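Putative aspartate aminotransferase (Thermus thermophilus, PDB 1IUG) probably catalyses the transfer of amino groups between amino acids and 2-oxo acids, with pyridoxal 5'-phosphate as its cofactor. Local coordinates at residues K38-L43 with V53-G58; E45-E50 with F195-P200; L127-T132 with A158-S163; G154-D159 with G175-A180. All blocks are in the same frame, centred on the assembly; numbering follows the deposited sequence.

Contact 1 (K38-L43 with V53-G58)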
loop_
_atom_site.group_PDB
_atom_site.type_symbol
_atom_site.label_atom_id
_atom_site.label_comp_id
_atom_site.label_asym_id
_atom_site.label_seq_id
_atom_site.Cartn_x
_atom_site.Cartn_y
_atom_site.Cartn_z
ATOM N N LYS A 38 -2.363 -0.487 -19.328
ATOM C CA LYS A 38 -3.438 -1.415 -19.656
ATOM C C LYS A 38 -4.451 -1.398 -18.506
ATOM O O LYS A 38 -5.652 -1.257 -18.722
ATOM C CB LYS A 38 -2.862 -2.823 -19.820
ATOM C CG LYS A 38 -3.449 -3.660 -20.952
ATOM C CD LYS A 38 -4.943 -3.881 -20.798
ATOM C CE LYS A 38 -5.534 -4.728 -21.933
ATOM N NZ LYS A 38 -4.535 -5.169 -22.955
ATOM N N ALA A 39 -3.954 -1.529 -17.279
ATOM C CA ALA A 39 -4.819 -1.523 -16.100
ATOM C C ALA A 39 -5.563 -0.196 -15.982
ATOM O O ALA A 39 -6.758 -0.184 -15.705
ATOM C CB ALA A 39 -4.004 -1.798 -14.843
ATOM N N ARG A 40 -4.845 0.909 -16.207
ATOM C CA ARG A 40 -5.404 2.268 -16.162
ATOM C C ARG A 40 -6.657 2.288 -17.057
ATOM O O ARG A 40 -7.748 2.672 -16.626
ATOM C CB ARG A 40 -4.406 3.268 -16.770
ATOM C CG ARG A 40 -3.096 3.629 -16.034
ATOM C CD ARG A 40 -3.230 4.296 -14.673
ATOM N NE ARG A 40 -4.033 5.526 -14.679
ATOM C CZ ARG A 40 -4.028 6.489 -15.606
ATOM N NH1 ARG A 40 -3.242 6.441 -16.676
ATOM N NH2 ARG A 40 -4.890 7.484 -15.492
ATOM N N GLY A 41 -6.465 1.863 -18.308
ATOM C CA GLY A 41 -7.526 1.831 -19.299
ATOM C C GLY A 41 -8.707 0.944 -18.972
ATOM O O GLY A 41 -9.851 1.309 -19.249
ATOM N N LEU A 42 -8.440 -0.225 -18.400
ATOM C CA LEU A 42 -9.507 -1.148 -18.034
ATOM C C LEU A 42 -10.343 -0.624 -16.855
ATOM O O LEU A 42 -11.565 -0.757 -16.846
ATOM C CB LEU A 42 -8.927 -2.530 -17.724
ATOM C CG LEU A 42 -8.313 -3.253 -18.928
ATOM C CD1 LEU A 42 -7.604 -4.513 -18.473
ATOM C CD2 LEU A 42 -9.396 -3.580 -19.960
ATOM N N LEU A 43 -9.682 -0.019 -15.875
ATOM C CA LEU A 43 -10.373 0.537 -14.710
ATOM C C LEU A 43 -11.227 1.715 -15.162
ATOM O O LEU A 43 -12.261 2.027 -14.571
ATOM C CB LEU A 43 -9.353 0.979 -13.660
ATOM C CG LEU A 43 -8.725 -0.166 -12.860
ATOM C CD1 LEU A 43 -7.410 0.262 -12.231
ATOM C CD2 LEU A 43 -9.711 -0.640 -11.804
ATOM N N VAL A 53 -8.240 7.228 -13.928
ATOM C CA VAL A 53 -8.261 6.389 -12.740
ATOM C C VAL A 53 -6.815 6.239 -12.283
ATOM O O VAL A 53 -5.934 5.897 -13.078
ATOM C CB VAL A 53 -8.872 4.995 -13.009
ATOM C CG1 VAL A 53 -8.965 4.210 -11.702
ATOM C CG2 VAL A 53 -10.255 5.133 -13.641
ATOM N N LEU A 54 -6.563 6.578 -11.024
ATOM C CA LEU A 54 -5.222 6.475 -10.462
ATOM C C LEU A 54 -5.094 5.234 -9.576
ATOM O O LEU A 54 -5.996 4.920 -8.795
ATOM C CB LEU A 54 -4.890 7.737 -9.663
ATOM C CG LEU A 54 -4.847 9.032 -10.483
ATOM C CD1 LEU A 54 -4.643 10.228 -9.574
ATOM C CD2 LEU A 54 -3.745 8.949 -11.528
ATOM N N ILE A 55 -3.988 4.514 -9.746
ATOM C CA ILE A 55 -3.704 3.313 -8.971
ATOM C C ILE A 55 -2.765 3.671 -7.821
ATOM O O ILE A 55 -1.648 4.149 -8.042
ATOM C CB ILE A 55 -3.032 2.236 -9.837
ATOM C CG1 ILE A 55 -3.935 1.882 -11.025
ATOM C CG2 ILE A 55 -2.704 1.004 -8.994
ATOM C CD1 ILE A 55 -3.364 0.815 -11.928
ATOM N N LEU A 56 -3.230 3.449 -6.595
ATOM C CA LEU A 56 -2.440 3.752 -5.402
ATOM C C LEU A 56 -2.088 2.477 -4.657
ATOM O O LEU A 56 -2.898 1.552 -4.565
ATOM C CB LEU A 56 -3.223 4.674 -4.464
ATOM C CG LEU A 56 -3.791 5.980 -5.035
ATOM C CD1 LEU A 56 -4.500 6.729 -3.926
ATOM C CD2 LEU A 56 -2.696 6.841 -5.640
ATOM N N THR A 57 -0.873 2.427 -4.129
ATOM C CA THR A 57 -0.428 1.265 -3.381
ATOM C C THR A 57 -0.806 1.473 -1.918
ATOM O O THR A 57 -0.213 2.291 -1.215
ATOM C CB THR A 57 1.087 1.034 -3.565
ATOM O OG1 THR A 57 1.344 0.746 -4.947
ATOM C CG2 THR A 57 1.569 -0.143 -2.719
ATOM N N GLY A 58 -1.853 0.771 -1.505
ATOM C CA GLY A 58 -2.362 0.867 -0.147
ATOM C C GLY A 58 -3.779 0.318 -0.129
ATOM O O GLY A 58 -4.271 -0.136 -1.160
HETATM O O HOH W 1 -7.445 5.685 -16.304
#

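Contact 2 (E45-E50 with F195-P200)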
loop_
_atom_site.group_PDB
_atom_site.type_symbol
_atom_site.label_atom_id
_atom_site.label_comp_id
_atom_site.label_asym_id
_atom_site.label_seq_id
_atom_site.Cartn_x
_atom_site.Cartn_y
_atom_site.Cartn_z
ATOM N N GLU A 45 -12.794 1.879 -18.054
ATOM C CA GLU A 45 -14.025 1.288 -18.573
ATOM C C GLU A 45 -14.901 0.796 -17.427
ATOM O O GLU A 45 -16.114 0.962 -17.452
ATOM C CB GLU A 45 -13.716 0.096 -19.474
ATOM C CG GLU A 45 -13.020 0.416 -20.775
ATOM C CD GLU A 45 -12.764 -0.834 -21.608
ATOM O OE1 GLU A 45 -13.609 -1.762 -21.572
ATOM O OE2 GLU A 45 -11.717 -0.893 -22.289
ATOM N N ALA A 46 -14.277 0.157 -16.443
ATOM C CA ALA A 46 -14.987 -0.374 -15.285
ATOM C C ALA A 46 -15.742 0.715 -14.528
ATOM O O ALA A 46 -16.867 0.494 -14.084
ATOM C CB ALA A 46 -14.016 -1.096 -14.354
ATOM N N PHE A 47 -15.128 1.889 -14.398
ATOM C CA PHE A 47 -15.745 3.012 -13.694
ATOM C C PHE A 47 -16.741 3.808 -14.543
ATOM O O PHE A 47 -17.510 4.610 -14.005
ATOM C CB PHE A 47 -14.675 3.966 -13.155
ATOM C CG PHE A 47 -14.179 3.616 -11.781
ATOM C CD1 PHE A 47 -12.893 3.110 -11.597
ATOM C CD2 PHE A 47 -14.984 3.827 -10.662
ATOM C CE1 PHE A 47 -12.419 2.827 -10.320
ATOM C CE2 PHE A 47 -14.516 3.547 -9.383
ATOM C CZ PHE A 47 -13.234 3.048 -9.211
ATOM N N ARG A 48 -16.709 3.604 -15.862
ATOM C CA ARG A 48 -17.611 4.306 -16.777
ATOM C C ARG A 48 -17.337 5.802 -16.686
ATOM O O ARG A 48 -18.189 6.572 -16.244
ATOM C CB ARG A 48 -19.078 4.058 -16.400
ATOM C CG ARG A 48 -19.576 2.631 -16.476
ATOM C CD ARG A 48 -19.489 2.044 -17.863
ATOM N NE ARG A 48 -20.217 0.775 -17.946
ATOM C CZ ARG A 48 -21.536 0.647 -17.794
ATOM N NH1 ARG A 48 -22.299 1.711 -17.549
ATOM N NH2 ARG A 48 -22.097 -0.554 -17.883
ATOM N N THR A 49 -16.127 6.203 -17.051
ATOM C CA THR A 49 -15.762 7.609 -17.003
ATOM C C THR A 49 -14.886 8.002 -18.179
ATOM O O THR A 49 -14.233 7.164 -18.791
ATOM C CB THR A 49 -15.039 7.982 -15.672
ATOM O OG1 THR A 49 -14.732 9.385 -15.669
ATOM C CG2 THR A 49 -13.746 7.202 -15.510
ATOM N N GLU A 50 -14.923 9.283 -18.516
ATOM C CA GLU A 50 -14.111 9.815 -19.596
ATOM C C GLU A 50 -12.864 10.403 -18.937
ATOM O O GLU A 50 -11.956 10.883 -19.613
ATOM C CB GLU A 50 -14.880 10.910 -20.339
ATOM C CG GLU A 50 -14.468 11.090 -21.794
ATOM C CD GLU A 50 -14.812 9.883 -22.651
ATOM O OE1 GLU A 50 -16.001 9.490 -22.678
ATOM O OE2 GLU A 50 -13.894 9.327 -23.295
ATOM N N PHE A 195 -8.002 2.616 -5.598
ATOM C CA PHE A 195 -8.171 3.373 -6.836
ATOM C C PHE A 195 -8.985 4.650 -6.647
ATOM O O PHE A 195 -9.994 4.667 -5.942
ATOM C CB PHE A 195 -8.847 2.514 -7.912
ATOM C CG PHE A 195 -8.290 1.130 -8.021
ATOM C CD1 PHE A 195 -8.952 0.057 -7.431
ATOM C CD2 PHE A 195 -7.091 0.898 -8.685
ATOM C CE1 PHE A 195 -8.425 -1.223 -7.497
ATOM C CE2 PHE A 195 -6.556 -0.384 -8.756
ATOM C CZ PHE A 195 -7.222 -1.444 -8.161
ATOM N N VAL A 196 -8.519 5.721 -7.273
ATOM C CA VAL A 196 -9.208 7.001 -7.231
ATOM C C VAL A 196 -9.568 7.342 -8.671
ATOM O O VAL A 196 -8.688 7.528 -9.521
ATOM C CB VAL A 196 -8.334 8.138 -6.653
ATOM C CG1 VAL A 196 -9.124 9.445 -6.655
ATOM C CG2 VAL A 196 -7.895 7.809 -5.239
ATOM N N ALA A 197 -10.867 7.322 -8.952
ATOM C CA ALA A 197 -11.372 7.643 -10.277
ATOM C C ALA A 197 -11.839 9.092 -10.251
ATOM O O ALA A 197 -12.610 9.484 -9.378
ATOM C CB ALA A 197 -12.521 6.713 -10.652
ATOM N N LEU A 198 -11.348 9.877 -11.205
ATOM C CA LEU A 198 -11.685 11.290 -11.311
ATOM C C LEU A 198 -12.308 11.616 -12.665
ATOM O O LEU A 198 -11.715 11.348 -13.713
ATOM C CB LEU A 198 -10.424 12.143 -11.124
ATOM C CG LEU A 198 -9.647 11.982 -9.813
ATOM C CD1 LEU A 198 -8.240 12.510 -9.972
ATOM C CD2 LEU A 198 -10.376 12.685 -8.677
ATOM N N SER A 199 -13.500 12.201 -12.634
ATOM C CA SER A 199 -14.202 12.598 -13.852
ATOM C C SER A 199 -13.507 13.840 -14.424
ATOM O O SER A 199 -12.689 14.474 -13.740
ATOM C CB SER A 199 -15.664 12.936 -13.528
ATOM O OG SER A 199 -15.750 14.116 -12.746
ATOM N N PRO A 200 -13.804 14.193 -15.690
ATOM C CA PRO A 200 -13.184 15.375 -16.307
ATOM C C PRO A 200 -13.439 16.620 -15.458
ATOM O O PRO A 200 -12.554 17.451 -15.265
ATOM C CB PRO A 200 -13.894 15.456 -17.660
ATOM C CG PRO A 200 -14.132 14.006 -17.987
ATOM C CD PRO A 200 -14.634 13.464 -16.669
#

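Contact 3 (L127-T132 with A158-S163)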
loop_
_atom_site.group_PDB
_atom_site.type_symbol
_atom_site.label_atom_id
_atom_site.label_comp_id
_atom_site.label_asym_id
_atom_site.label_seq_id
_atom_site.Cartn_x
_atom_site.Cartn_y
_atom_site.Cartn_z
ATOM N N LEU A 127 -20.586 10.265 -0.283
ATOM C CA LEU A 127 -21.517 9.153 -0.145
ATOM C C LEU A 127 -20.862 7.789 -0.274
ATOM O O LEU A 127 -19.874 7.626 -0.985
ATOM C CB LEU A 127 -22.610 9.263 -1.213
ATOM C CG LEU A 127 -23.544 10.472 -1.205
ATOM C CD1 LEU A 127 -24.249 10.575 -2.556
ATOM C CD2 LEU A 127 -24.548 10.356 -0.068
ATOM N N VAL A 128 -21.423 6.814 0.431
ATOM C CA VAL A 128 -20.953 5.438 0.360
ATOM C C VAL A 128 -22.023 4.706 -0.453
ATOM O O VAL A 128 -23.178 4.602 -0.030
ATOM C CB VAL A 128 -20.792 4.803 1.763
ATOM C CG1 VAL A 128 -20.463 3.325 1.638
ATOM C CG2 VAL A 128 -19.673 5.500 2.516
ATOM N N HIS A 129 -21.642 4.269 -1.649
ATOM C CA HIS A 129 -22.552 3.578 -2.557
ATOM C C HIS A 129 -23.094 2.287 -1.940
ATOM O O HIS A 129 -24.307 2.106 -1.810
ATOM C CB HIS A 129 -21.845 3.292 -3.883
ATOM C CG HIS A 129 -22.775 2.940 -4.999
ATOM N ND1 HIS A 129 -24.146 2.925 -4.848
ATOM C CD2 HIS A 129 -22.534 2.597 -6.285
ATOM C CE1 HIS A 129 -24.708 2.585 -5.993
ATOM N NE2 HIS A 129 -23.752 2.381 -6.881
ATOM N N SER A 130 -22.184 1.400 -1.558
ATOM C CA SER A 130 -22.550 0.139 -0.936
ATOM C C SER A 130 -21.958 0.118 0.475
ATOM O O SER A 130 -20.740 0.022 0.646
ATOM C CB SER A 130 -22.023 -1.028 -1.771
ATOM O OG SER A 130 -22.221 -2.262 -1.107
ATOM N N GLU A 131 -22.821 0.300 1.473
ATOM C CA GLU A 131 -22.404 0.305 2.873
ATOM C C GLU A 131 -22.282 -1.151 3.311
ATOM O O GLU A 131 -23.236 -1.761 3.804
ATOM C CB GLU A 131 -23.426 1.074 3.728
ATOM C CG GLU A 131 -23.100 1.152 5.222
ATOM C CD GLU A 131 -21.697 1.674 5.509
ATOM O OE1 GLU A 131 -21.489 2.906 5.473
ATOM O OE2 GLU A 131 -20.800 0.849 5.785
ATOM N N THR A 132 -21.089 -1.701 3.112
ATOM C CA THR A 132 -20.794 -3.096 3.423
ATOM C C THR A 132 -21.140 -3.563 4.838
ATOM O O THR A 132 -21.521 -4.725 5.038
ATOM C CB THR A 132 -19.319 -3.410 3.134
ATOM O OG1 THR A 132 -18.920 -2.726 1.939
ATOM C CG2 THR A 132 -19.132 -4.904 2.929
ATOM N N ALA A 158 -17.643 9.598 -4.052
ATOM C CA ALA A 158 -18.272 8.351 -3.632
ATOM C C ALA A 158 -17.340 7.188 -3.312
ATOM O O ALA A 158 -16.273 7.037 -3.907
ATOM C CB ALA A 158 -19.288 7.914 -4.668
ATOM N N ASP A 159 -17.758 6.390 -2.337
ATOM C CA ASP A 159 -17.033 5.197 -1.927
ATOM C C ASP A 159 -17.724 4.082 -2.706
ATOM O O ASP A 159 -18.875 3.750 -2.425
ATOM C CB ASP A 159 -17.193 4.974 -0.413
ATOM C CG ASP A 159 -16.593 3.641 0.077
ATOM O OD1 ASP A 159 -16.485 2.667 -0.698
ATOM O OD2 ASP A 159 -16.252 3.556 1.271
ATOM N N MET A 160 -17.035 3.546 -3.709
ATOM C CA MET A 160 -17.571 2.464 -4.530
ATOM C C MET A 160 -16.740 1.195 -4.331
ATOM O O MET A 160 -16.619 0.367 -5.242
ATOM C CB MET A 160 -17.561 2.860 -6.011
ATOM C CG MET A 160 -18.555 3.953 -6.399
ATOM S SD MET A 160 -18.401 4.355 -8.160
ATOM C CE MET A 160 -19.631 5.599 -8.350
ATOM N N VAL A 161 -16.185 1.038 -3.128
ATOM C CA VAL A 161 -15.350 -0.116 -2.817
ATOM C C VAL A 161 -16.061 -1.446 -2.996
ATOM O O VAL A 161 -15.452 -2.393 -3.500
ATOM C CB VAL A 161 -14.696 -0.021 -1.418
ATOM C CG1 VAL A 161 -13.892 -1.274 -1.135
ATOM C CG2 VAL A 161 -13.769 1.191 -1.353
ATOM N N THR A 162 -17.327 -1.535 -2.582
ATOM C CA THR A 162 -18.077 -2.781 -2.761
ATOM C C THR A 162 -19.203 -2.691 -3.789
ATOM O O THR A 162 -20.174 -3.445 -3.721
ATOM C CB THR A 162 -18.621 -3.382 -1.435
ATOM O OG1 THR A 162 -19.410 -2.417 -0.740
ATOM C CG2 THR A 162 -17.481 -3.856 -0.556
ATOM N N SER A 163 -19.101 -1.731 -4.706
ATOM C CA SER A 163 -20.086 -1.596 -5.776
ATOM C C SER A 163 -19.394 -1.828 -7.127
ATOM O O SER A 163 -20.012 -2.337 -8.065
ATOM C CB SER A 163 -20.797 -0.239 -5.738
ATOM O OG SER A 163 -19.901 0.844 -5.901
HETATM O O HOH W 2 -19.157 0.862 -1.525
#

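Contact 4 (G154-D159 with G175-A180)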
loop_
_atom_site.group_PDB
_atom_site.type_symbol
_atom_site.label_atom_id
_atom_site.label_comp_id
_atom_site.label_asym_id
_atom_site.label_seq_id
_atom_site.Cartn_x
_atom_site.Cartn_y
_atom_site.Cartn_z
ATOM N N GLY A 154 -20.946 22.331 -6.618
ATOM C CA GLY A 154 -20.491 21.321 -5.678
ATOM C C GLY A 154 -19.931 20.050 -6.292
ATOM O O GLY A 154 -20.134 19.765 -7.476
ATOM N N LEU A 155 -19.216 19.287 -5.472
ATOM C CA LEU A 155 -18.614 18.028 -5.910
ATOM C C LEU A 155 -19.191 16.862 -5.124
ATOM O O LEU A 155 -19.449 16.980 -3.925
ATOM C CB LEU A 155 -17.096 18.061 -5.715
ATOM C CG LEU A 155 -16.258 18.982 -6.602
ATOM C CD1 LEU A 155 -14.872 19.133 -6.001
ATOM C CD2 LEU A 155 -16.175 18.427 -8.013
ATOM N N VAL A 156 -19.409 15.744 -5.810
ATOM C CA VAL A 156 -19.938 14.540 -5.175
ATOM C C VAL A 156 -18.892 13.424 -5.242
ATOM O O VAL A 156 -18.556 12.940 -6.327
ATOM C CB VAL A 156 -21.243 14.060 -5.852
ATOM C CG1 VAL A 156 -21.750 12.780 -5.184
ATOM C CG2 VAL A 156 -22.311 15.150 -5.778
ATOM N N GLY A 157 -18.337 13.076 -4.083
ATOM C CA GLY A 157 -17.344 12.018 -3.999
ATOM C C GLY A 157 -18.015 10.751 -3.499
ATOM O O GLY A 157 -18.864 10.816 -2.606
ATOM N N ALA A 158 -17.643 9.598 -4.052
ATOM C CA ALA A 158 -18.272 8.351 -3.632
ATOM C C ALA A 158 -17.340 7.188 -3.312
ATOM O O ALA A 158 -16.273 7.037 -3.907
ATOM C CB ALA A 158 -19.288 7.914 -4.668
ATOM N N ASP A 159 -17.758 6.390 -2.337
ATOM C CA ASP A 159 -17.033 5.197 -1.927
ATOM C C ASP A 159 -17.724 4.082 -2.706
ATOM O O ASP A 159 -18.875 3.750 -2.425
ATOM C CB ASP A 159 -17.193 4.974 -0.413
ATOM C CG ASP A 159 -16.593 3.641 0.077
ATOM O OD1 ASP A 159 -16.485 2.667 -0.698
ATOM O OD2 ASP A 159 -16.252 3.556 1.271
ATOM N N GLY A 175 -23.812 11.423 -11.981
ATOM C CA GLY A 175 -23.660 12.683 -11.272
ATOM C C GLY A 175 -22.517 12.679 -10.266
ATOM O O GLY A 175 -22.359 13.619 -9.489
ATOM N N VAL A 176 -21.721 11.615 -10.276
ATOM C CA VAL A 176 -20.593 11.493 -9.357
ATOM C C VAL A 176 -19.318 12.052 -9.984
ATOM O O VAL A 176 -18.971 11.710 -11.112
ATOM C CB VAL A 176 -20.385 10.022 -8.933
ATOM C CG1 VAL A 176 -19.204 9.898 -7.985
ATOM C CG2 VAL A 176 -21.657 9.493 -8.267
ATOM N N ASP A 177 -18.632 12.922 -9.251
ATOM C CA ASP A 177 -17.404 13.534 -9.750
ATOM C C ASP A 177 -16.150 12.712 -9.488
ATOM O O ASP A 177 -15.228 12.702 -10.301
ATOM C CB ASP A 177 -17.244 14.940 -9.170
ATOM C CG ASP A 177 -18.414 15.837 -9.511
ATOM O OD1 ASP A 177 -18.558 16.178 -10.699
ATOM O OD2 ASP A 177 -19.201 16.177 -8.602
ATOM N N ALA A 178 -16.125 12.011 -8.360
ATOM C CA ALA A 178 -14.970 11.193 -8.005
ATOM C C ALA A 178 -15.396 9.986 -7.186
ATOM O O ALA A 178 -16.387 10.032 -6.454
ATOM C CB ALA A 178 -13.944 12.026 -7.235
ATOM N N ALA A 179 -14.627 8.911 -7.298
ATOM C CA ALA A 179 -14.939 7.688 -6.579
ATOM C C ALA A 179 -13.680 6.948 -6.142
ATOM O O ALA A 179 -12.609 7.117 -6.725
ATOM C CB ALA A 179 -15.809 6.784 -7.445
ATOM N N ALA A 180 -13.821 6.139 -5.099
ATOM C CA ALA A 180 -12.712 5.350 -4.585
ATOM C C ALA A 180 -13.138 3.889 -4.479
ATOM O O ALA A 180 -14.301 3.583 -4.211
ATOM C CB ALA A 180 -12.272 5.870 -3.220
#

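Contact 1 (K38-L43 with V53-G58)
The guanidinium of Arg-40 meets the carbonyl oxygen Val-53 O at its edge, 7° from its plane. Water 1 sits over one face, 3.1 Å above the plane and displaced toward the rim. NE gives Val-53 O a short, nearly straight hydrogen bond of 2.5 Å, almost along the C=O axis. NH2 adds a weak second bond to the same oxygen. NH2 also forms a salt bridge with Glu-52, one residue before Val-53 on the same strand. The side chain reaches there by bending at chi2 and chi3. Water 1 accepts from Val-53 N at 2.9 Å and donates weakly to Arg-40 O. Helix 30-47 packs here on strand 52-57, an outermost strand of the seven-stranded mixed sheet; residues 38-43 and 53-57 have N-to-C directions 125° apart. An alanine in place of Arg-40 would remove both bonds to Val-53 O and would probably loosen the helix from the strand end. The rest is apolar. Leu-43 CB lies 3.8 Å from Val-53 CG1. The Leu-43 and Ile-55 side chains cross at about a right angle, Leu-43 CD1 to Ile-55 CG1 4.0 Å. Ala-39 CB touches Ile-55 CD1 at 4.0 Å.

Contact 2 (E45-E50 with F195-P200)
This is apolar packing of a helix end against a sheet. The last turn of helix 30-47 and the residues after it lie along strand 193-198 and the start of helix 200-204. No hydrogen bond joins the two segments. The main contact is a CH-pi interaction. Ala-197 CB stands over the centre of one face of the Phe-47 ring, 3.6 Å from its centroid and 7° off the ring normal. All six ring carbons are therefore at similar distances from the methyl group. Phe-195 meets the same ring at its edge, with CB 4.3 Å from Phe-47 CE1. Phe-47 also touches Val-53 of strand 52-57 and Ala-179 of strand 178-182, so the ring spans three strands. An alanine in place of Phe-47 would take away the ring over Ala-197 and is likely to leave the helix end poorly packed on the sheet. Arg-48, with positive phi (62°), turns the chain out of the helix. Thr-49 OG1 then lies 3.7 Å from Ser-199 CA, and it is hydrogen-bonded to Gly-51 N and Glu-172. Beyond it, Glu-50 CB touches Pro-200 CG at 4.0 Å. Ser-199 is the N-cap of the helix beginning at Pro-200; its OG bonds to Ala-202 N and Asp-177 O. Such layering of a helix on a central sheet is typical of the alpha/beta large domain of fold-type I PLP enzymes.

Contact 3 (L127-T132 with A158-S163)
The cofactor site lies at the C-terminal ends of two neighbouring parallel strands, 124-128 and 155-159. The strands are joined by Asp-159 N to Leu-127 O (2.8 Å) and His-129 N to Asp-159 O (2.9 Å). Val-128 and Asp-159 lie side by side and point the same way, with Val-128 CG2 3.9 Å from Asp-159 CB. Asp-159 CG is anti to the backbone N (chi1 173°). OD1 accepts from Val-161 N at 2.9 Å, an Asx turn that fixes the carboxylate, while OD2 lies close to N1 of the cofactor on the modified Lys-185. Past strand 155-159, Thr-162 OG1 is hydrogen-bonded to Ser-130 OG (2.8 Å) and Thr-132 OG1 (2.7 Å). Ser-130 OG also bonds to Ser-281, and Thr-132 OG1 to O3 of the cofactor. Water 2 accepts from Ser-130 N and Thr-162 N and so links strand 130-131 to the loop. The His-129 ring has Met-160 CG near its plane at the edge, and its CD2 is 3.2 Å from Ser-163 OG. The hydroxyls are likely to hold Thr-132 at O3. An aspartate near N1, as in related PLP enzymes, would probably favour a protonated pyridine ring and strengthen the cofactor as an electron sink.

Contact 4 (G154-D159 with G175-A180)
Asp-177 has CG anti to its carbonyl carbon and beside its backbone N (chi1 -58°). This turns the carboxylate toward the start of strand 155-159. OD2 accepts from Val-156 N at 2.8 Å, using its anti lone pair. The Leu-155 side chain crosses that of Asp-177 at about a right angle, with CD2 3.7 Å from Asp-177 CG. OD1 forms a salt bridge with Arg-201, so the charge is shared between a strand start and helix 200-204. Val-156 O takes two bonds in return: one from Asp-177 N at 2.9 Å, in the carbonyl plane, and a weak one from Ala-178 N. Strands 155-159 and 178-182 then run parallel in the central sheet of the large domain; residues 155-159 and 178-180 are 16° apart. Ala-158 N donates to Ala-178 O at 2.7 Å, and Ala-180 N to Ala-158 O at 2.9 Å. On the face toward helix 60-71 Gly-157 has no side chain, Ala-178 packs on Leu-67 and Ala-180 on Ala-63, and Asp-159 touches Met-64. On the face of Ala-158 and Ala-179, Val-176 has CG1 anti to its backbone N (chi1 180°). That methyl lies 3.5 Å from Val-156 O and 3.9 Å from Ala-158 CB.

All four contacts reach the seven-stranded mixed sheet. Contacts 1 and 2 both use helix 30-47, on neighbouring strands 52-57 and 193-198; their centres are about 10 Å apart. Contacts 3 and 4 share Ala-158 and Asp-159 on strand 155-159, with centres about 11 Å apart. Contact 2 touches contact 4 through the Ala-197 N to Ala-179 O pair. Contacts 1 and 3 do not touch; their centres are about 18 Å apart. Along the chain, contacts 1 and 2 alternate their segments, and contacts 3 and 4 are nested inside the loop closed by contact 2. From edge strand 52-57 at contact 1 the contacts follow the sheet inward to the cofactor site at contact 3.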